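Long-range contact in PatF (Prochloron didemni, PDB 4BG2), which probably takes part in patellamide (cyanobactin) biosynthesis as a member of a prenyltransferase-like family: residues T31-I41 and I121-L129. Residues are numbered along the deposited sequence; the frame is centred on the assembly and turned at random.
Sequences TFPLPLFEEAI and IGVHLGSKL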
loop_
_atom_site.group_PDB
_atom_site.type_symbol
_atom_site.label_atom_id
_atom_site.label_comp_id
_atom_site.label_asym_id
_atom_site.label_seq_id
_atom_site.Cartn_x
_atom_site.Cartn_y
_atom_site.Cartn_z
ATOM N N THR A 31 -18.743 4.591 -5.812
ATOM C CA THR A 31 -18.530 4.477 -7.240
ATOM C C THR A 31 -17.785 3.173 -7.559
ATOM O O THR A 31 -16.980 2.697 -6.760
ATOM C CB THR A 31 -17.681 5.684 -7.705
ATOM O OG1 THR A 31 -18.340 6.892 -7.298
ATOM C CG2 THR A 31 -17.472 5.706 -9.207
ATOM N N PHE A 32 -18.077 2.606 -8.721
ATOM C CA PHE A 32 -17.296 1.520 -9.282
ATOM C C PHE A 32 -15.815 1.817 -9.083
ATOM O O PHE A 32 -15.380 2.932 -9.378
ATOM C CB PHE A 32 -17.576 1.398 -10.784
ATOM C CG PHE A 32 -16.901 0.238 -11.419
ATOM C CD1 PHE A 32 -15.614 0.347 -11.928
ATOM C CD2 PHE A 32 -17.541 -0.983 -11.471
ATOM C CE1 PHE A 32 -14.973 -0.758 -12.482
ATOM C CE2 PHE A 32 -16.918 -2.083 -12.032
ATOM C CZ PHE A 32 -15.633 -1.975 -12.539
ATOM N N PRO A 33 -15.024 0.831 -8.613
ATOM C CA PRO A 33 -15.307 -0.565 -8.314
ATOM C C PRO A 33 -15.506 -0.887 -6.825
ATOM O O PRO A 33 -15.354 -2.050 -6.410
ATOM C CB PRO A 33 -14.041 -1.249 -8.797
ATOM C CG PRO A 33 -12.978 -0.273 -8.381
ATOM C CD PRO A 33 -13.584 1.102 -8.466
ATOM N N LEU A 34 -15.917 0.095 -6.041
ATOM C CA LEU A 34 -16.029 -0.102 -4.600
ATOM C C LEU A 34 -17.034 -1.164 -4.151
ATOM O O LEU A 34 -16.687 -2.014 -3.335
ATOM C CB LEU A 34 -16.283 1.232 -3.916
ATOM C CG LEU A 34 -16.085 1.352 -2.408
ATOM C CD1 LEU A 34 -14.985 0.439 -1.867
ATOM C CD2 LEU A 34 -15.767 2.817 -2.091
ATOM N N PRO A 35 -18.267 -1.150 -4.676
ATOM C CA PRO A 35 -19.145 -2.292 -4.349
ATOM C C PRO A 35 -18.560 -3.665 -4.652
ATOM O O PRO A 35 -18.651 -4.568 -3.818
ATOM C CB PRO A 35 -20.397 -2.035 -5.204
ATOM C CG PRO A 35 -20.427 -0.559 -5.387
ATOM C CD PRO A 35 -18.980 -0.118 -5.460
ATOM N N LEU A 36 -17.966 -3.832 -5.833
ATOM C CA LEU A 36 -17.285 -5.090 -6.192
ATOM C C LEU A 36 -16.156 -5.422 -5.206
ATOM O O LEU A 36 -15.965 -6.581 -4.835
ATOM C CB LEU A 36 -16.671 -5.006 -7.595
ATOM C CG LEU A 36 -17.547 -5.284 -8.817
ATOM C CD1 LEU A 36 -16.781 -4.921 -10.082
ATOM C CD2 LEU A 36 -17.957 -6.751 -8.840
ATOM N N PHE A 37 -15.388 -4.413 -4.802
ATOM C CA PHE A 37 -14.295 -4.648 -3.888
ATOM C C PHE A 37 -14.776 -5.170 -2.533
ATOM O O PHE A 37 -14.178 -6.092 -1.947
ATOM C CB PHE A 37 -13.513 -3.370 -3.680
ATOM C CG PHE A 37 -12.327 -3.555 -2.824
ATOM C CD1 PHE A 37 -11.257 -4.339 -3.260
ATOM C CD2 PHE A 37 -12.275 -2.997 -1.565
ATOM C CE1 PHE A 37 -10.142 -4.510 -2.471
ATOM C CE2 PHE A 37 -11.163 -3.180 -0.767
ATOM C CZ PHE A 37 -10.106 -3.935 -1.220
ATOM N N GLU A 38 -15.893 -4.627 -2.063
ATOM C CA GLU A 38 -16.478 -5.054 -0.804
ATOM C C GLU A 38 -16.848 -6.539 -0.871
ATOM O O GLU A 38 -16.573 -7.303 0.061
ATOM C CB GLU A 38 -17.706 -4.190 -0.473
ATOM C CG GLU A 38 -17.367 -2.740 -0.130
ATOM C CD GLU A 38 -18.595 -1.865 0.164
ATOM O OE1 GLU A 38 -19.739 -2.348 0.055
ATOM O OE2 GLU A 38 -18.421 -0.678 0.534
ATOM N N GLU A 39 -17.456 -6.954 -1.975
ATOM C CA GLU A 39 -17.779 -8.359 -2.161
ATOM C C GLU A 39 -16.500 -9.195 -2.186
ATOM O O GLU A 39 -16.447 -10.277 -1.601
ATOM C CB GLU A 39 -18.591 -8.576 -3.449
ATOM C CG GLU A 39 -19.934 -7.870 -3.417
ATOM C CD GLU A 39 -20.727 -7.956 -4.718
ATOM O OE1 GLU A 39 -20.179 -7.683 -5.817
ATOM O OE2 GLU A 39 -21.930 -8.288 -4.632
ATOM N N ALA A 40 -15.454 -8.696 -2.838
ATOM C CA ALA A 40 -14.221 -9.483 -2.951
ATOM C C ALA A 40 -13.559 -9.757 -1.592
ATOM O O ALA A 40 -13.106 -10.884 -1.319
ATOM C CB ALA A 40 -13.253 -8.827 -3.895
ATOM N N ILE A 41 -13.518 -8.753 -0.724
ATOM C CA ILE A 41 -12.797 -8.931 0.537
ATOM C C ILE A 41 -13.537 -9.809 1.529
ATOM O O ILE A 41 -12.931 -10.352 2.446
ATOM C CB ILE A 41 -12.424 -7.609 1.221
ATOM C CG1 ILE A 41 -13.671 -6.913 1.770
ATOM C CG2 ILE A 41 -11.597 -6.746 0.281
ATOM C CD1 ILE A 41 -13.385 -5.542 2.327
ATOM N N ILE A 121 -5.149 -7.349 -1.940
ATOM C CA ILE A 121 -5.938 -6.785 -3.005
ATOM C C ILE A 121 -6.400 -5.415 -2.555
ATOM O O ILE A 121 -6.699 -5.188 -1.394
ATOM C CB ILE A 121 -7.156 -7.649 -3.421
ATOM C CG1 ILE A 121 -8.015 -8.028 -2.240
ATOM C CG2 ILE A 121 -6.694 -8.917 -4.141
ATOM C CD1 ILE A 121 -9.386 -8.506 -2.626
ATOM N N GLY A 122 -6.516 -4.527 -3.513
ATOM C CA GLY A 122 -6.878 -3.190 -3.219
ATOM C C GLY A 122 -7.393 -2.459 -4.408
ATOM O O GLY A 122 -7.183 -2.877 -5.552
ATOM N N VAL A 123 -8.099 -1.371 -4.112
ATOM C CA VAL A 123 -8.592 -0.450 -5.101
ATOM C C VAL A 123 -8.318 0.974 -4.630
ATOM O O VAL A 123 -8.464 1.284 -3.440
ATOM C CB VAL A 123 -10.113 -0.587 -5.360
ATOM C CG1 VAL A 123 -10.411 -1.882 -6.064
ATOM C CG2 VAL A 123 -10.940 -0.464 -4.086
ATOM N N HIS A 124 -7.978 1.828 -5.578
ATOM C CA HIS A 124 -7.895 3.262 -5.365
ATOM C C HIS A 124 -8.836 3.961 -6.336
ATOM O O HIS A 124 -8.594 3.994 -7.553
ATOM C CB HIS A 124 -6.458 3.778 -5.577
ATOM C CG HIS A 124 -5.441 3.153 -4.664
ATOM N ND1 HIS A 124 -4.088 3.262 -4.886
ATOM C CD2 HIS A 124 -5.574 2.419 -3.538
ATOM C CE1 HIS A 124 -3.427 2.647 -3.923
ATOM N NE2 HIS A 124 -4.309 2.092 -3.110
ATOM N N LEU A 125 -9.902 4.531 -5.788
ATOM C CA LEU A 125 -10.840 5.364 -6.533
ATOM C C LEU A 125 -10.167 6.694 -6.870
ATOM O O LEU A 125 -9.601 7.310 -5.997
ATOM C CB LEU A 125 -12.081 5.662 -5.666
ATOM C CG LEU A 125 -13.492 5.749 -6.231
ATOM C CD1 LEU A 125 -13.681 4.790 -7.395
ATOM C CD2 LEU A 125 -14.528 5.481 -5.135
ATOM N N GLY A 126 -10.225 7.115 -8.135
ATOM C CA GLY A 126 -9.782 8.443 -8.535
ATOM C C GLY A 126 -10.964 9.371 -8.699
ATOM O O GLY A 126 -12.106 8.987 -8.436
ATOM N N SER A 127 -10.704 10.575 -9.195
ATOM C CA SER A 127 -11.763 11.552 -9.469
ATOM C C SER A 127 -12.706 11.110 -10.580
ATOM O O SER A 127 -13.859 11.544 -10.631
ATOM C CB SER A 127 -11.149 12.892 -9.840
ATOM O OG SER A 127 -10.266 12.714 -10.929
ATOM N N LYS A 128 -12.210 10.265 -11.476
ATOM C CA LYS A 128 -13.038 9.679 -12.524
ATOM C C LYS A 128 -12.626 8.252 -12.783
ATOM O O LYS A 128 -11.562 7.819 -12.336
ATOM C CB LYS A 128 -12.959 10.511 -13.806
ATOM C CG LYS A 128 -11.564 10.946 -14.189
ATOM C CD LYS A 128 -11.624 11.928 -15.328
ATOM C CE LYS A 128 -10.302 12.627 -15.566
ATOM N NZ LYS A 128 -9.230 11.652 -15.877
ATOM N N LEU A 129 -13.476 7.527 -13.495
ATOM C CA LEU A 129 -13.274 6.108 -13.759
ATOM C C LEU A 129 -11.840 5.792 -14.244
ATOM O O LEU A 129 -11.180 4.923 -13.700
ATOM C CB LEU A 129 -14.313 5.613 -14.785
ATOM C CG LEU A 129 -14.283 4.130 -15.163
ATOM C CD1 LEU A 129 -14.516 3.260 -13.945
ATOM C CD2 LEU A 129 -15.335 3.849 -16.228
#
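Phe-37, on the inner side of helix 34-42, lies against Val-123 and packs this helix on the outside of the antiparallel barrel, an architecture consistent with an ABBA prenyltransferase fold. The axes of 34-41 and 121-124 run nearly antiparallel and approach to 9.3 Å. With CG anti to the backbone N (chi1 -176°), the phenyl group reaches out from the helix to the strand backbone. Its CB starts 3.9 Å from Val-123 CG2, and that methyl, lying 3.6 Å from Phe-37 CG, makes a CH-pi contact 22° off the ring normal. CD1 meets Val-123 CG1, CE1 comes to 3.6 Å from Gly-122 CA, and at CZ the ring turns its edge to Ile-121 O. Ile-41 CG2 covers the opposite face, so the flat ring is clamped between two methyls. Val-123, compact and beta-branched, suits a strand and also offers its CG1 to Pro-33 CG at 3.8 Å. Gly-122, with no side chain, lets the ring lie close to its CA, while Ile-121 CD1 meets Ile-41 CG2 and the small methyl of Ala-40. At the other end Leu-125 CD1 lies beside Pro-33 CD and only 3.2 Å from Phe-32 O, a tight fit beside the cis peptide preceding Pro-33. The side chains of His-124 and Glu-38 bond elsewhere, to Glu-67 and Glu-179 and to Arg-20. With apolar contacts alone joining the segments, cohesion rests on van der Waals packing and burial of apolar surface.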